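Local coordinates for protein Cys-Gly metallodipeptidase DUG1 (Saccharomyces cerevisiae, PDB 4G1P) that hydrolyses dipeptides, with high specificity for Cys-Gly, and serves as the metal-dependent catalytic subunit of the yeast glutathione-degrading complex, at residues 320-325 with 344-349; 325-330 with 339-344. All coordinates share one frame; numbering follows the deposited sequence.

Interaction 1 (320-325 with 344-349); sequences SIHGVE and KFSIRT. With CYS (cysteine), chain E.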
ATOM      1  N   SER A 320      -0.451  -7.381 -16.405  1.00 20.89           N
ATOM      2  CA  SER A 320       0.452  -6.835 -15.405  1.00 20.72           C
ATOM      3  C   SER A 320      -0.212  -6.807 -14.037  1.00 21.17           C
ATOM      4  O   SER A 320      -1.433  -6.633 -13.920  1.00 19.91           O
ATOM      5  CB  SER A 320       0.897  -5.426 -15.799  1.00 22.32           C
ATOM      6  OG  SER A 320       1.994  -5.465 -16.700  1.00 20.13           O
ATOM      7  N   ILE A 321       0.585  -6.973 -12.991  1.00 20.42           N
ATOM      8  CA  ILE A 321       0.019  -6.953 -11.645  1.00 19.64           C
ATOM      9  C   ILE A 321       0.555  -5.757 -10.855  1.00 19.11           C
ATOM     10  O   ILE A 321       1.752  -5.645 -10.623  1.00 18.27           O
ATOM     11  CB  ILE A 321       0.215  -8.305 -10.935  1.00 18.19           C
ATOM     12  CG1 ILE A 321      -0.679  -9.342 -11.606  1.00 16.53           C
ATOM     13  CG2 ILE A 321      -0.141  -8.204  -9.458  1.00 19.30           C
ATOM     14  CD1 ILE A 321      -0.495 -10.731 -11.096  1.00 19.14           C
ATOM     15  N   HIS A 322      -0.349  -4.865 -10.460  1.00 17.22           N
ATOM     16  CA  HIS A 322       0.023  -3.543  -9.980  1.00 15.67           C
ATOM     17  C   HIS A 322       0.220  -3.388  -8.482  1.00 19.14           C
ATOM     18  O   HIS A 322       1.008  -2.555  -8.043  1.00 24.27           O
ATOM     19  CB  HIS A 322      -1.009  -2.544 -10.456  1.00 15.96           C
ATOM     20  CG  HIS A 322      -1.245  -2.618 -11.923  1.00 20.28           C
ATOM     21  ND1 HIS A 322      -0.278  -2.279 -12.844  1.00 18.57           N
ATOM     22  CD2 HIS A 322      -2.319  -3.033 -12.635  1.00 19.52           C
ATOM     23  CE1 HIS A 322      -0.757  -2.453 -14.060  1.00 18.47           C
ATOM     24  NE2 HIS A 322      -1.992  -2.912 -13.961  1.00 19.75           N
ATOM     25  N   GLY A 323      -0.495  -4.165  -7.686  1.00 20.25           N
ATOM     26  CA  GLY A 323      -0.414  -3.981  -6.253  1.00 17.86           C
ATOM     27  C   GLY A 323      -1.704  -4.331  -5.556  1.00 20.82           C
ATOM     28  O   GLY A 323      -2.711  -4.672  -6.196  1.00 24.78           O
ATOM     29  N   VAL A 324      -1.669  -4.247  -4.233  1.00 17.21           N
ATOM     30  CA  VAL A 324      -2.801  -4.620  -3.404  1.00 19.08           C
ATOM     31  C   VAL A 324      -3.291  -3.422  -2.613  1.00 19.47           C
ATOM     32  O   VAL A 324      -2.492  -2.703  -2.013  1.00 20.39           O
ATOM     33  CB  VAL A 324      -2.425  -5.745  -2.416  1.00 13.90           C
ATOM     34  CG1 VAL A 324      -3.620  -6.136  -1.608  1.00 17.99           C
ATOM     35  CG2 VAL A 324      -1.910  -6.935  -3.154  1.00 12.54           C
ATOM     36  N   GLU A 325      -4.602  -3.208  -2.627  1.00 16.03           N
ATOM     37  CA  GLU A 325      -5.232  -2.193  -1.797  1.00 18.24           C
ATOM     38  C   GLU A 325      -5.913  -2.825  -0.568  1.00 20.44           C
ATOM     39  O   GLU A 325      -6.613  -3.833  -0.687  1.00 20.05           O
ATOM     40  CB  GLU A 325      -6.259  -1.423  -2.630  1.00 18.30           C
ATOM     41  CG  GLU A 325      -7.112  -0.428  -1.855  1.00 20.31           C
ATOM     42  CD  GLU A 325      -8.303   0.063  -2.672  1.00 26.41           C
ATOM     43  OE1 GLU A 325      -8.243  -0.035  -3.916  1.00 27.31           O
ATOM     44  OE2 GLU A 325      -9.300   0.537  -2.078  1.00 29.21           O
ATOM     45  N   LYS A 344      -4.959  -5.527  -7.767  1.00 18.37           N
ATOM     46  CA  LYS A 344      -5.003  -4.707  -8.975  1.00 20.12           C
ATOM     47  C   LYS A 344      -4.221  -5.344 -10.130  1.00 18.21           C
ATOM     48  O   LYS A 344      -3.047  -5.694  -9.990  1.00 18.85           O
ATOM     49  CB  LYS A 344      -4.465  -3.303  -8.676  1.00 19.63           C
ATOM     50  CG  LYS A 344      -5.142  -2.615  -7.485  1.00 19.33           C
ATOM     51  CD  LYS A 344      -6.605  -2.342  -7.773  1.00 18.61           C
ATOM     52  CE  LYS A 344      -7.316  -1.715  -6.597  1.00 16.63           C
ATOM     53  NZ  LYS A 344      -6.699  -0.446  -6.194  1.00 17.29           N
ATOM     54  N   PHE A 345      -4.882  -5.510 -11.267  1.00 19.09           N
ATOM     55  CA  PHE A 345      -4.219  -6.034 -12.469  1.00 21.30           C
ATOM     56  C   PHE A 345      -4.920  -5.587 -13.763  1.00 20.34           C
ATOM     57  O   PHE A 345      -6.146  -5.431 -13.823  1.00 21.49           O
ATOM     58  CB  PHE A 345      -4.110  -7.566 -12.417  1.00 16.96           C
ATOM     59  CG  PHE A 345      -5.431  -8.270 -12.524  1.00 16.99           C
ATOM     60  CD1 PHE A 345      -6.256  -8.397 -11.423  1.00 21.07           C
ATOM     61  CD2 PHE A 345      -5.850  -8.805 -13.725  1.00 21.55           C
ATOM     62  CE1 PHE A 345      -7.470  -9.048 -11.519  1.00 22.28           C
ATOM     63  CE2 PHE A 345      -7.070  -9.451 -13.829  1.00 24.90           C
ATOM     64  CZ  PHE A 345      -7.877  -9.576 -12.722  1.00 22.29           C
ATOM     65  N   SER A 346      -4.138  -5.378 -14.805  1.00 21.82           N
ATOM     66  CA  SER A 346      -4.720  -4.978 -16.082  1.00 22.10           C
ATOM     67  C   SER A 346      -4.237  -5.830 -17.257  1.00 21.52           C
ATOM     68  O   SER A 346      -3.160  -6.451 -17.215  1.00 19.85           O
ATOM     69  CB  SER A 346      -4.465  -3.500 -16.347  1.00 17.64           C
ATOM     70  OG  SER A 346      -3.085  -3.228 -16.272  1.00 14.95           O
ATOM     71  N   ILE A 347      -5.060  -5.866 -18.299  1.00 19.79           N
ATOM     72  CA  ILE A 347      -4.706  -6.561 -19.520  1.00 19.79           C
ATOM     73  C   ILE A 347      -4.641  -5.579 -20.686  1.00 23.57           C
ATOM     74  O   ILE A 347      -5.564  -4.786 -20.912  1.00 21.79           O
ATOM     75  CB  ILE A 347      -5.700  -7.685 -19.835  1.00 23.83           C
ATOM     76  CG1 ILE A 347      -5.758  -8.689 -18.664  1.00 25.09           C
ATOM     77  CG2 ILE A 347      -5.306  -8.375 -21.123  1.00 20.22           C
ATOM     78  CD1 ILE A 347      -6.812  -9.792 -18.810  1.00 15.18           C
ATOM     79  N   ARG A 348      -3.526  -5.609 -21.405  1.00 22.82           N
ATOM     80  CA  ARG A 348      -3.398  -4.832 -22.628  1.00 22.90           C
ATOM     81  C   ARG A 348      -4.038  -5.600 -23.770  1.00 22.69           C
ATOM     82  O   ARG A 348      -3.619  -6.705 -24.095  1.00 23.95           O
ATOM     83  CB  ARG A 348      -1.929  -4.541 -22.927  1.00 24.79           C
ATOM     84  CG  ARG A 348      -1.251  -3.645 -21.883  1.00 21.15           C
ATOM     85  CD  ARG A 348      -1.756  -2.212 -21.926  1.00 18.42           C
ATOM     86  NE  ARG A 348      -1.278  -1.457 -20.777  1.00 22.08           N
ATOM     87  CZ  ARG A 348      -1.449  -0.146 -20.593  1.00 25.70           C
ATOM     88  NH1 ARG A 348      -2.062   0.605 -21.508  1.00 19.25           N
ATOM     89  NH2 ARG A 348      -0.974   0.420 -19.485  1.00 23.55           N
ATOM     90  N   THR A 349      -5.072  -5.029 -24.367  1.00 24.12           N
ATOM     91  CA  THR A 349      -5.792  -5.744 -25.412  1.00 27.24           C
ATOM     92  C   THR A 349      -5.271  -5.448 -26.818  1.00 27.21           C
ATOM     93  O   THR A 349      -4.751  -4.372 -27.098  1.00 23.95           O
ATOM     94  CB  THR A 349      -7.288  -5.454 -25.345  1.00 25.93           C
ATOM     95  OG1 THR A 349      -7.512  -4.091 -25.687  1.00 27.78           O
ATOM     96  CG2 THR A 349      -7.806  -5.695 -23.933  1.00 26.79           C
TER
HETATM   97  N   CYS E 504      -2.403   5.522 -18.913  1.00 36.02           N
HETATM   98  CA  CYS E 504      -3.031   4.228 -18.735  1.00 32.93           C
HETATM   99  C   CYS E 504      -2.291   3.195 -19.590  1.00 23.46           C
HETATM  100  O   CYS E 504      -2.134   3.369 -20.798  1.00 23.01           O
HETATM  101  CB  CYS E 504      -4.521   4.295 -19.075  1.00 31.10           C
HETATM  102  SG  CYS E 504      -5.394   2.778 -18.836  1.00 49.16           S

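Interaction 2 (325-330 with 339-344); sequences EGAFSA and AKVFGK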
ATOM      1  N   GLU A 325      -4.602  -3.208  -2.627  1.00 16.03           N
ATOM      2  CA  GLU A 325      -5.232  -2.193  -1.797  1.00 18.24           C
ATOM      3  C   GLU A 325      -5.913  -2.825  -0.568  1.00 20.44           C
ATOM      4  O   GLU A 325      -6.613  -3.833  -0.687  1.00 20.05           O
ATOM      5  CB  GLU A 325      -6.259  -1.423  -2.630  1.00 18.30           C
ATOM      6  CG  GLU A 325      -7.112  -0.428  -1.855  1.00 20.31           C
ATOM      7  CD  GLU A 325      -8.303   0.063  -2.672  1.00 26.41           C
ATOM      8  OE1 GLU A 325      -8.243  -0.035  -3.916  1.00 27.31           O
ATOM      9  OE2 GLU A 325      -9.300   0.537  -2.078  1.00 29.21           O
ATOM     10  N   GLY A 326      -5.707  -2.238   0.610  1.00 19.31           N
ATOM     11  CA  GLY A 326      -6.444  -2.649   1.800  1.00 16.09           C
ATOM     12  C   GLY A 326      -5.629  -3.461   2.791  1.00 18.58           C
ATOM     13  O   GLY A 326      -6.145  -3.913   3.821  1.00 16.81           O
ATOM     14  N   ALA A 327      -4.354  -3.660   2.478  1.00 15.31           N
ATOM     15  CA  ALA A 327      -3.471  -4.417   3.351  1.00 17.50           C
ATOM     16  C   ALA A 327      -2.388  -3.521   3.924  1.00 18.88           C
ATOM     17  O   ALA A 327      -2.550  -2.296   4.005  1.00 21.06           O
ATOM     18  CB  ALA A 327      -2.858  -5.590   2.611  1.00 20.14           C
ATOM     19  N   PHE A 328      -1.282  -4.122   4.323  1.00 15.35           N
ATOM     20  CA  PHE A 328      -0.221  -3.355   4.951  1.00 20.42           C
ATOM     21  C   PHE A 328       0.904  -3.066   3.956  1.00 21.16           C
ATOM     22  O   PHE A 328       1.548  -3.988   3.453  1.00 21.03           O
ATOM     23  CB  PHE A 328       0.306  -4.074   6.195  1.00 16.25           C
ATOM     24  CG  PHE A 328       1.592  -3.527   6.697  1.00 17.52           C
ATOM     25  CD1 PHE A 328       1.650  -2.256   7.250  1.00 21.42           C
ATOM     26  CD2 PHE A 328       2.759  -4.278   6.615  1.00 18.19           C
ATOM     27  CE1 PHE A 328       2.867  -1.744   7.728  1.00 20.55           C
ATOM     28  CE2 PHE A 328       3.979  -3.769   7.085  1.00 18.82           C
ATOM     29  CZ  PHE A 328       4.028  -2.503   7.642  1.00 18.39           C
ATOM     30  N   SER A 329       1.145  -1.787   3.682  1.00 21.66           N
ATOM     31  CA  SER A 329       2.028  -1.423   2.577  1.00 22.45           C
ATOM     32  C   SER A 329       3.118  -0.418   2.947  1.00 20.50           C
ATOM     33  O   SER A 329       3.895  -0.006   2.086  1.00 16.20           O
ATOM     34  CB  SER A 329       1.210  -0.891   1.403  1.00 20.29           C
ATOM     35  OG  SER A 329       0.457   0.236   1.806  1.00 20.22           O
ATOM     36  N   ALA A 330       3.171  -0.028   4.220  1.00 19.13           N
ATOM     37  CA  ALA A 330       4.205   0.896   4.686  1.00 18.26           C
ATOM     38  C   ALA A 330       5.452   0.107   4.994  1.00 22.20           C
ATOM     39  O   ALA A 330       5.453  -1.122   4.900  1.00 23.02           O
ATOM     40  CB  ALA A 330       3.751   1.637   5.906  1.00 13.24           C
ATOM     41  N   ALA A 339      -8.837  -7.331   6.410  1.00 20.43           N
ATOM     42  CA  ALA A 339     -10.225  -7.800   6.339  1.00 18.13           C
ATOM     43  C   ALA A 339     -10.748  -7.857   4.918  1.00 19.87           C
ATOM     44  O   ALA A 339     -11.457  -8.799   4.545  1.00 19.40           O
ATOM     45  CB  ALA A 339     -11.121  -6.922   7.181  1.00 16.97           C
ATOM     46  N   LYS A 340     -10.386  -6.851   4.128  1.00 20.20           N
ATOM     47  CA  LYS A 340     -10.891  -6.718   2.768  1.00 23.03           C
ATOM     48  C   LYS A 340      -9.830  -6.121   1.845  1.00 21.66           C
ATOM     49  O   LYS A 340      -9.459  -4.952   1.975  1.00 20.95           O
ATOM     50  CB  LYS A 340     -12.161  -5.870   2.774  1.00 27.67           C
ATOM     51  CG  LYS A 340     -12.851  -5.696   1.428  1.00 29.86           C
ATOM     52  CD  LYS A 340     -14.148  -4.905   1.620  1.00 26.52           C
ATOM     53  CE  LYS A 340     -14.855  -4.660   0.309  1.00 32.39           C
ATOM     54  NZ  LYS A 340     -16.224  -4.101   0.498  1.00 36.95           N
ATOM     55  N   VAL A 341      -9.352  -6.945   0.916  1.00 20.02           N
ATOM     56  CA  VAL A 341      -8.267  -6.583   0.016  1.00 18.67           C
ATOM     57  C   VAL A 341      -8.683  -6.512  -1.469  1.00 20.22           C
ATOM     58  O   VAL A 341      -9.586  -7.218  -1.914  1.00 22.28           O
ATOM     59  CB  VAL A 341      -7.115  -7.577   0.149  1.00 19.00           C
ATOM     60  CG1 VAL A 341      -6.396  -7.370   1.451  1.00 21.62           C
ATOM     61  CG2 VAL A 341      -7.630  -8.988   0.056  1.00 18.63           C
ATOM     62  N   PHE A 342      -8.012  -5.660  -2.232  1.00 18.02           N
ATOM     63  CA  PHE A 342      -8.319  -5.485  -3.646  1.00 18.27           C
ATOM     64  C   PHE A 342      -7.036  -5.709  -4.421  1.00 18.52           C
ATOM     65  O   PHE A 342      -6.085  -4.933  -4.284  1.00 16.42           O
ATOM     66  CB  PHE A 342      -8.824  -4.070  -3.947  1.00 17.86           C
ATOM     67  CG  PHE A 342      -9.964  -3.614  -3.077  1.00 22.61           C
ATOM     68  CD1 PHE A 342      -9.763  -3.297  -1.732  1.00 22.94           C
ATOM     69  CD2 PHE A 342     -11.229  -3.438  -3.614  1.00 27.98           C
ATOM     70  CE1 PHE A 342     -10.810  -2.853  -0.933  1.00 21.11           C
ATOM     71  CE2 PHE A 342     -12.286  -2.990  -2.817  1.00 28.54           C
ATOM     72  CZ  PHE A 342     -12.072  -2.699  -1.478  1.00 22.09           C
ATOM     73  N   GLY A 343      -6.999  -6.769  -5.221  1.00 18.90           N
ATOM     74  CA  GLY A 343      -5.853  -7.025  -6.077  1.00 20.83           C
ATOM     75  C   GLY A 343      -5.991  -6.283  -7.400  1.00 22.43           C
ATOM     76  O   GLY A 343      -7.020  -6.392  -8.070  1.00 21.60           O
ATOM     77  N   LYS A 344      -4.959  -5.527  -7.767  1.00 18.37           N
ATOM     78  CA  LYS A 344      -5.003  -4.707  -8.975  1.00 20.12           C
ATOM     79  C   LYS A 344      -4.221  -5.344 -10.130  1.00 18.21           C
ATOM     80  O   LYS A 344      -3.047  -5.694  -9.990  1.00 18.85           O
ATOM     81  CB  LYS A 344      -4.465  -3.303  -8.676  1.00 19.63           C
ATOM     82  CG  LYS A 344      -5.142  -2.615  -7.485  1.00 19.33           C
ATOM     83  CD  LYS A 344      -6.605  -2.342  -7.773  1.00 18.61           C
ATOM     84  CE  LYS A 344      -7.316  -1.715  -6.597  1.00 16.63           C
ATOM     85  NZ  LYS A 344      -6.699  -0.446  -6.194  1.00 17.29           N
TER
HETATM   86  O   HOH W   1      -8.681  -4.707   5.240  1.00 20.01           O

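Interaction 1 (320-325 with 344-349)
Lys344 NZ is held by both subunits: it makes a salt bridge to Glu325 OE1 at 2.8 Å, and it donates to the carbonyl of Gly332 of the second subunit. The lysine chain bends at chi2 and again at chi4, which carries its amine across to the carboxylate, where it meets the anti lone pair of OE1. Further along the ladder, His322 NE2 and Ser346 OG are 2.6 Å apart; the hydroxyl lies at the ring edge, near its plane, and either group could be the donor. ND1 of the same ring bonds to Val336 O of the second subunit, so both ring nitrogens are engaged. The antiparallel backbones are tied by Ser320 N to Ser346 O at 3.0 Å and by the return bond from Ser346 N to Ser320 O. Beyond that pair the regular pattern is interrupted, because Lys344 faces two residues: its O accepts from His322 N (2.9 Å), while its N reaches Gly323 O (2.9 Å). Gly323 has a phi of 149°, which suits glycine. Ile321 CG1 touches Phe345 CB at 3.9 Å, on the face turned away from His322. At the far end Arg348 NH1 donates to the bound cysteine's O at 2.9 Å, nearly straight at 168°, placing this residue in the pocket of the bound cysteine; its NH2 bonds to Ser234 of the second subunit. Strand 210-226 flanks 340-349 on its other side, helices 244-252 and 355-371 cover the Phe345 face, and the second subunit adjoins strand 318-325.

Interaction 2 (325-330 with 339-344)
Glu325 holds CG anti to its backbone N (chi1 173°) and runs extended beyond it, while Phe342 turns CG beside its own N (chi1 -52°); together these torsions lay the carboxylate over one face of the phenyl ring. The two planes are 16° apart, a stacked arrangement, with Glu325 CD 3.8 Å from Phe342 CD1 and OE2 offset toward the rim. Beneath them the backbones form a hydrogen-bonded antiparallel pair: Glu325 N to Phe342 O and Phe342 N to Glu325 O, each 2.8 Å. The same Glu325 O lies in the ring plane at the edge of Phe342. After this pair the chain turns off at Gly326, whose positive phi suits glycine and whose CA sits 3.8 Å from Lys340 O. A water bridges the two backbones, accepting from Lys340 N at 3.0 Å and lying 3.0 Å from Gly326 O. Ala327 CB, on the departing loop, still brushes Val341 CG1 at 4.1 Å. Val341 and Ala327 both rest on Met245 of helix 244-252, whereas Phe342 leans on Gln222 of strand 210-226, which pairs with strand 340-349 on the side away from the loop; from Glu325 onward the loop lies against the second subunit, Ala327 on its His322.

How the interactions relate
Interactions 1 and 2 are successive sections of one antiparallel ladder, with strand 340-349 common to both and centres about 13 Å apart. Glu325 and Lys344 belong to both, so the salt bridge joins the two sections on one face of the sheet; Val324 CG1 makes the join on the other, 3.8 Å from Phe342 O. Interaction 1 runs toward the active site: the side chain of His322 is about 8 Å from that of the zinc ligand His450. Interaction 2 lies farther off, Lys344's side chain about 12 Å from the bound cysteine. Arg348 bonds the cysteine through NH1 and Ser234 of the second subunit through NH2. Both contacts also touch that subunit, consistent with an M20 lid domain.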